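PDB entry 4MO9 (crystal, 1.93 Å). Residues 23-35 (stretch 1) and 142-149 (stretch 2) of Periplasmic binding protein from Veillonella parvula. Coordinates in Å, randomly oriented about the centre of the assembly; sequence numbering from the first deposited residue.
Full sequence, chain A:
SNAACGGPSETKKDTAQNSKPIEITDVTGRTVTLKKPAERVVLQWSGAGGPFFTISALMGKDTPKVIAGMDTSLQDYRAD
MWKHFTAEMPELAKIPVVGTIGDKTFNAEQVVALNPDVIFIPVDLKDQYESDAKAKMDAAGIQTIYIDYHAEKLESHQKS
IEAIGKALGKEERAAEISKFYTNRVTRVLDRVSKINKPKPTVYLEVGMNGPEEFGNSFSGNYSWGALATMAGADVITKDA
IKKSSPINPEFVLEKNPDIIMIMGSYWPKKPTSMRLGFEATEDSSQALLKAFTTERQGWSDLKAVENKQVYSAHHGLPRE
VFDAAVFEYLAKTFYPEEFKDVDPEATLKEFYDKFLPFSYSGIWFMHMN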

ATOM      1  N   GLU A  23     -14.099 -16.081  18.381  1.00 37.23           N
ATOM      2  CA  GLU A  23     -12.795 -15.799  18.968  1.00 38.61           C
ATOM      3  C   GLU A  23     -11.784 -15.534  17.863  1.00 35.20           C
ATOM      4  O   GLU A  23     -11.526 -16.397  17.017  1.00 33.75           O
ATOM      5  N   ILE A  24     -11.222 -14.330  17.875  1.00 32.81           N
ATOM      6  CA  ILE A  24     -10.279 -13.895  16.856  1.00 32.02           C
ATOM      7  C   ILE A  24      -8.901 -13.708  17.479  1.00 30.31           C
ATOM      8  O   ILE A  24      -8.781 -13.178  18.590  1.00 34.86           O
ATOM      9  N   THR A  25      -7.868 -14.169  16.785  1.00 26.65           N
ATOM     10  CA  THR A  25      -6.499 -13.907  17.202  1.00 27.94           C
ATOM     11  C   THR A  25      -5.941 -12.824  16.289  1.00 28.17           C
ATOM     12  O   THR A  25      -5.853 -13.020  15.070  1.00 29.15           O
ATOM     13  N   ASP A  26      -5.550 -11.687  16.863  1.00 25.71           N
ATOM     14  CA  ASP A  26      -5.054 -10.607  16.018  1.00 26.46           C
ATOM     15  C   ASP A  26      -3.562 -10.761  15.709  1.00 27.78           C
ATOM     16  O   ASP A  26      -2.928 -11.737  16.150  1.00 29.36           O
ATOM     17  N   VAL A  27      -3.015  -9.836  14.929  1.00 24.81           N
ATOM     18  CA  VAL A  27      -1.646  -9.968  14.436  1.00 28.47           C
ATOM     19  C   VAL A  27      -0.609  -9.923  15.570  1.00 27.82           C
ATOM     20  O   VAL A  27       0.522 -10.343  15.378  1.00 29.56           O
ATOM     21  N   THR A  28      -0.994  -9.448  16.761  1.00 26.12           N
ATOM     22  CA  THR A  28      -0.044  -9.384  17.875  1.00 26.49           C
ATOM     23  C   THR A  28      -0.226 -10.558  18.833  1.00 30.94           C
ATOM     24  O   THR A  28       0.490 -10.669  19.842  1.00 30.05           O
ATOM     25  N   GLY A  29      -1.203 -11.416  18.538  1.00 28.78           N
ATOM     26  CA  GLY A  29      -1.473 -12.552  19.397  1.00 27.98           C
ATOM     27  C   GLY A  29      -2.580 -12.325  20.404  1.00 29.81           C
ATOM     28  O   GLY A  29      -2.807 -13.186  21.269  1.00 29.88           O
ATOM     29  N   ARG A  30      -3.281 -11.190  20.317  1.00 27.40           N
ATOM     30  CA  ARG A  30      -4.369 -10.925  21.263  1.00 27.92           C
ATOM     31  C   ARG A  30      -5.608 -11.740  20.928  1.00 29.22           C
ATOM     32  O   ARG A  30      -6.022 -11.830  19.758  1.00 27.71           O
ATOM     33  N   THR A  31      -6.190 -12.335  21.965  1.00 26.00           N
ATOM     34  CA  THR A  31      -7.434 -13.063  21.821  1.00 27.39           C
ATOM     35  C   THR A  31      -8.614 -12.110  22.001  1.00 27.05           C
ATOM     36  O   THR A  31      -8.874 -11.598  23.100  1.00 28.71           O
ATOM     37  N   VAL A  32      -9.338 -11.881  20.912  1.00 29.16           N
ATOM     38  CA  VAL A  32     -10.422 -10.903  20.904  1.00 29.92           C
ATOM     39  C   VAL A  32     -11.751 -11.616  20.644  1.00 32.58           C
ATOM     40  O   VAL A  32     -11.863 -12.408  19.705  1.00 32.96           O
ATOM     41  N   THR A  33     -12.758 -11.342  21.468  1.00 35.51           N
ATOM     42  CA  THR A  33     -14.026 -12.050  21.361  1.00 37.23           C
ATOM     43  C   THR A  33     -15.177 -11.139  20.934  1.00 38.18           C
ATOM     44  O   THR A  33     -15.413 -10.099  21.567  1.00 38.65           O
ATOM     45  N   LEU A  34     -15.900 -11.537  19.882  1.00 33.78           N
ATOM     46  CA  LEU A  34     -17.102 -10.818  19.464  1.00 34.50           C
ATOM     47  C   LEU A  34     -18.335 -11.679  19.706  1.00 36.39           C
ATOM     48  O   LEU A  34     -18.282 -12.900  19.540  1.00 33.98           O
ATOM     49  N   LYS A  35     -19.443 -11.037  20.064  1.00 38.80           N
ATOM     50  CA  LYS A  35     -20.701 -11.740  20.313  1.00 44.15           C
ATOM     51  C   LYS A  35     -21.305 -12.256  19.001  1.00 41.44           C
ATOM     52  O   LYS A  35     -22.033 -13.245  18.983  1.00 39.47           O
ATOM     53  N   ILE A 142     -16.109  -1.392  23.036  1.00 35.73           N
ATOM     54  CA  ILE A 142     -15.713  -1.546  21.637  1.00 36.47           C
ATOM     55  C   ILE A 142     -14.443  -2.397  21.538  1.00 37.18           C
ATOM     56  O   ILE A 142     -13.472  -2.156  22.265  1.00 36.91           O
ATOM     57  N   GLN A 143     -14.439  -3.379  20.637  1.00 34.97           N
ATOM     58  CA  GLN A 143     -13.295  -4.288  20.521  1.00 34.52           C
ATOM     59  C   GLN A 143     -12.212  -3.731  19.613  1.00 31.32           C
ATOM     60  O   GLN A 143     -12.511  -3.074  18.614  1.00 32.14           O
ATOM     61  N   THR A 144     -10.957  -4.008  19.956  1.00 27.92           N
ATOM     62  CA  THR A 144      -9.823  -3.591  19.129  1.00 27.86           C
ATOM     63  C   THR A 144      -9.204  -4.838  18.487  1.00 31.41           C
ATOM     64  O   THR A 144      -8.991  -5.856  19.173  1.00 29.30           O
ATOM     65  N   ILE A 145      -8.931  -4.775  17.184  1.00 29.24           N
ATOM     66  CA  ILE A 145      -8.245  -5.861  16.489  1.00 26.01           C
ATOM     67  C   ILE A 145      -7.034  -5.300  15.748  1.00 25.45           C
ATOM     68  O   ILE A 145      -7.186  -4.488  14.822  1.00 26.25           O
ATOM     69  N   TYR A 146      -5.828  -5.704  16.146  1.00 25.58           N
ATOM     70  CA  TYR A 146      -4.619  -5.169  15.474  1.00 24.06           C
ATOM     71  C   TYR A 146      -4.310  -5.928  14.192  1.00 23.45           C
ATOM     72  O   TYR A 146      -4.435  -7.150  14.149  1.00 25.36           O
ATOM     73  N   ILE A 147      -3.901  -5.203  13.150  1.00 25.14           N
ATOM     74  CA  ILE A 147      -3.533  -5.805  11.875  1.00 23.72           C
ATOM     75  C   ILE A 147      -2.191  -5.188  11.456  1.00 26.53           C
ATOM     76  O   ILE A 147      -1.761  -4.181  12.030  1.00 25.54           O
ATOM     77  N   ASP A 148      -1.515  -5.769  10.469  1.00 24.60           N
ATOM     78  CA  ASP A 148      -0.189  -5.258  10.142  1.00 26.76           C
ATOM     79  C   ASP A 148       0.227  -5.643   8.731  1.00 28.86           C
ATOM     80  O   ASP A 148       0.885  -6.671   8.513  1.00 30.99           O
ATOM     81  N   TYR A 149      -0.148  -4.805   7.777  1.00 26.27           N
ATOM     82  CA  TYR A 149       0.334  -4.953   6.416  1.00 27.61           C
ATOM     83  C   TYR A 149       1.674  -4.241   6.228  1.00 28.23           C
ATOM     84  O   TYR A 149       2.371  -4.481   5.229  1.00 26.46           O
TER

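A single buried carboxylate, that of Asp 26, organises both its own hairpin and the neighbouring strand, illustrating how one acidic side chain can brace a turn and also bind the backbone of a distant strand. In the p rotamer, it divides its work between its two oxygens. Asp 26 OD1 accepts from Thr 28 N (2.9 Å), Thr 28 OG1 (2.8 Å) and Arg 30 N (3.1 Å), bracing the type I turn from Asp 26 to Gly 29. Asp 26 OD2 faces the other stretch and accepts from Tyr 146 N at 2.8 Å, while Arg 30 NH1, 2.9 Å from the same Asp 26 OD2, forms a salt bridge that offsets the buried charge.

Arg 30 then extends the link. Its chain leaves CA in the m rotamer and bends at chi3 (p), so that Arg 30 NH1 also donates to Thr 144 O at 2.9 Å. Tyr 146, chi1 m, lies with CE2 over one face of the guanidinium, and Arg 30 CD meets the ring edge at Tyr 146 CD2, 3.6 Å away. Water 1 completes the bridge, accepting from Arg 30 NH2 (3.0 Å) and Thr 144 N (2.8 Å).

Beside this polar centre, Val 27 N donates to Tyr 146 O at 3.1 Å, and the Val 27 side chain (p) points toward the other stretch, placing Val 27 CG1 3.9 Å from Asp 148 CB.

On the other flank the packing is largely apolar, with a water-mediated link at Gln 143. Val 32 (t) sets CG1 3.9 Å from Ile 145 CG1; Ile 145 (m, t) starts sideways, yet its CD1 reaches Ile 24 CD1 at 3.9 Å. Leu 34 (m, t) likewise starts sideways but brings CD2 to 3.5 Å from Gln 143 CG. The curled Gln 143 (m, m) directs OE1 to water 2 (2.5 Å), which in turn accepts from Thr 33 N at 2.9 Å.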

ATOM      1  CB  GLU A  23     -12.337 -16.956  19.863  1.00 44.10           C
ATOM      2  CG  GLU A  23     -11.285 -16.556  20.884  1.00 44.12           C
ATOM      3  CD  GLU A  23     -10.896 -17.693  21.819  1.00 43.98           C
ATOM      4  OE1 GLU A  23     -10.122 -18.577  21.391  1.00 47.13           O
ATOM      5  OE2 GLU A  23     -11.349 -17.695  22.979  1.00 43.90           O
ATOM      6  CB  ILE A  24     -10.744 -12.568  16.236  1.00 35.08           C
ATOM      7  CG1 ILE A  24     -12.080 -12.777  15.514  1.00 39.80           C
ATOM      8  CG2 ILE A  24      -9.700 -12.025  15.267  1.00 34.85           C
ATOM      9  CD1 ILE A  24     -13.034 -11.626  15.679  1.00 41.63           C
ATOM     10  CB  THR A  25      -5.636 -15.178  17.089  1.00 29.10           C
ATOM     11  OG1 THR A  25      -6.253 -16.226  17.860  1.00 32.52           O
ATOM     12  CG2 THR A  25      -4.244 -14.925  17.641  1.00 27.09           C
ATOM     13  CB  ASP A  26      -5.498  -9.202  16.503  1.00 26.56           C
ATOM     14  CG  ASP A  26      -4.643  -8.624  17.633  1.00 26.41           C
ATOM     15  OD1 ASP A  26      -3.578  -9.182  18.005  1.00 28.91           O
ATOM     16  OD2 ASP A  26      -5.035  -7.553  18.158  1.00 25.50           O
ATOM     17  CB  VAL A  27      -1.355  -8.896  13.355  1.00 27.96           C
ATOM     18  CG1 VAL A  27      -0.918  -7.606  14.011  1.00 28.06           C
ATOM     19  CG2 VAL A  27      -0.288  -9.371  12.362  1.00 29.78           C
ATOM     20  CB  THR A  28      -0.155  -8.070  18.694  1.00 27.73           C
ATOM     21  OG1 THR A  28      -1.389  -8.061  19.421  1.00 27.76           O
ATOM     22  CG2 THR A  28      -0.102  -6.847  17.787  1.00 27.14           C
ATOM     23  CB  ARG A  30      -4.741  -9.436  21.303  1.00 29.88           C
ATOM     24  CG  ARG A  30      -3.619  -8.552  21.817  1.00 30.00           C
ATOM     25  CD  ARG A  30      -3.925  -7.064  21.600  1.00 28.41           C
ATOM     26  NE  ARG A  30      -5.106  -6.583  22.322  1.00 27.53           N
ATOM     27  CZ  ARG A  30      -6.291  -6.358  21.758  1.00 27.48           C
ATOM     28  NH1 ARG A  30      -6.482  -6.608  20.470  1.00 27.99           N
ATOM     29  NH2 ARG A  30      -7.290  -5.882  22.481  1.00 29.24           N
ATOM     30  CB  THR A  31      -7.518 -14.209  22.839  1.00 29.32           C
ATOM     31  OG1 THR A  31      -6.451 -15.139  22.586  1.00 26.14           O
ATOM     32  CG2 THR A  31      -8.844 -14.929  22.703  1.00 30.36           C
ATOM     33  CB  VAL A  32     -10.160  -9.832  19.822  1.00 29.03           C
ATOM     34  CG1 VAL A  32     -11.284  -8.809  19.790  1.00 31.71           C
ATOM     35  CG2 VAL A  32      -8.824  -9.134  20.073  1.00 30.27           C
ATOM     36  CB  THR A  33     -14.398 -12.694  22.705  1.00 38.80           C
ATOM     37  OG1 THR A  33     -13.315 -13.531  23.137  1.00 41.40           O
ATOM     38  CG2 THR A  33     -15.662 -13.534  22.558  1.00 38.76           C
ATOM     39  CB  LEU A  34     -17.035 -10.451  17.983  1.00 37.74           C
ATOM     40  CG  LEU A  34     -15.870  -9.560  17.548  1.00 41.66           C
ATOM     41  CD1 LEU A  34     -15.830  -9.407  16.030  1.00 40.87           C
ATOM     42  CD2 LEU A  34     -15.982  -8.200  18.204  1.00 43.22           C
ATOM     43  CB  LYS A  35     -21.691 -10.796  20.998  1.00 50.00           C
ATOM     44  CG  LYS A  35     -21.202 -10.206  22.317  1.00 57.31           C
ATOM     45  CD  LYS A  35     -21.984  -8.943  22.701  1.00 64.11           C
ATOM     46  CE  LYS A  35     -23.477  -9.080  22.424  1.00 69.30           C
ATOM     47  NZ  LYS A  35     -24.260  -7.908  22.941  1.00 72.69           N
ATOM     48  CB  ILE A 142     -15.477  -0.166  20.979  1.00 35.64           C
ATOM     49  CG1 ILE A 142     -16.761   0.673  21.062  1.00 39.84           C
ATOM     50  CG2 ILE A 142     -15.008  -0.312  19.540  1.00 34.08           C
ATOM     51  CD1 ILE A 142     -16.526   2.172  21.019  1.00 42.95           C
ATOM     52  CB  GLN A 143     -13.746  -5.670  20.040  1.00 34.43           C
ATOM     53  CG  GLN A 143     -14.847  -6.269  20.919  1.00 36.75           C
ATOM     54  CD  GLN A 143     -14.455  -6.298  22.383  1.00 43.30           C
ATOM     55  OE1 GLN A 143     -13.434  -6.886  22.754  1.00 44.45           O
ATOM     56  NE2 GLN A 143     -15.257  -5.649  23.227  1.00 46.38           N
ATOM     57  CB  THR A 144      -8.748  -2.901  19.989  1.00 29.95           C
ATOM     58  OG1 THR A 144      -9.271  -1.679  20.538  1.00 31.11           O
ATOM     59  CG2 THR A 144      -7.499  -2.611  19.172  1.00 28.68           C
ATOM     60  CB  ILE A 145      -9.193  -6.601  15.510  1.00 27.06           C
ATOM     61  CG1 ILE A 145     -10.321  -7.294  16.296  1.00 31.66           C
ATOM     62  CG2 ILE A 145      -8.443  -7.630  14.698  1.00 27.14           C
ATOM     63  CD1 ILE A 145     -11.261  -8.130  15.397  1.00 32.77           C
ATOM     64  CB  TYR A 146      -3.409  -5.203  16.415  1.00 25.61           C
ATOM     65  CG  TYR A 146      -3.569  -4.253  17.583  1.00 29.02           C
ATOM     66  CD1 TYR A 146      -3.774  -2.892  17.365  1.00 28.42           C
ATOM     67  CD2 TYR A 146      -3.520  -4.710  18.891  1.00 27.95           C
ATOM     68  CE1 TYR A 146      -3.932  -2.017  18.423  1.00 30.02           C
ATOM     69  CE2 TYR A 146      -3.680  -3.839  19.958  1.00 30.74           C
ATOM     70  CZ  TYR A 146      -3.882  -2.495  19.710  1.00 31.54           C
ATOM     71  OH  TYR A 146      -4.043  -1.622  20.762  1.00 34.95           O
ATOM     72  CB  ILE A 147      -4.598  -5.526  10.794  1.00 25.00           C
ATOM     73  CG1 ILE A 147      -4.695  -4.019  10.521  1.00 27.27           C
ATOM     74  CG2 ILE A 147      -5.973  -6.086  11.214  1.00 24.95           C
ATOM     75  CD1 ILE A 147      -5.563  -3.665   9.310  1.00 27.05           C
ATOM     76  CB  ASP A 148       0.866  -5.725  11.163  1.00 24.26           C
ATOM     77  CG  ASP A 148       2.216  -5.024  10.983  1.00 28.53           C
ATOM     78  OD1 ASP A 148       2.316  -4.047  10.198  1.00 31.29           O
ATOM     79  OD2 ASP A 148       3.199  -5.434  11.640  1.00 28.80           O
ATOM     80  CB  TYR A 149      -0.706  -4.394   5.443  1.00 25.98           C
ATOM     81  CG  TYR A 149      -1.994  -5.190   5.374  1.00 25.80           C
ATOM     82  CD1 TYR A 149      -1.977  -6.566   5.179  1.00 24.23           C
ATOM     83  CD2 TYR A 149      -3.227  -4.562   5.515  1.00 28.05           C
ATOM     84  CE1 TYR A 149      -3.159  -7.299   5.106  1.00 24.77           C
ATOM     85  CE2 TYR A 149      -4.418  -5.281   5.463  1.00 26.40           C
ATOM     86  CZ  TYR A 149      -4.374  -6.650   5.249  1.00 28.17           C
ATOM     87  OH  TYR A 149      -5.549  -7.360   5.181  1.00 26.02           O
TER
HETATM   88  O   HOH W   1     -10.229  -5.273  22.391  1.00 31.67           O
HETATM   89  O   HOH W   2     -12.601  -9.165  23.312  1.00 39.08           O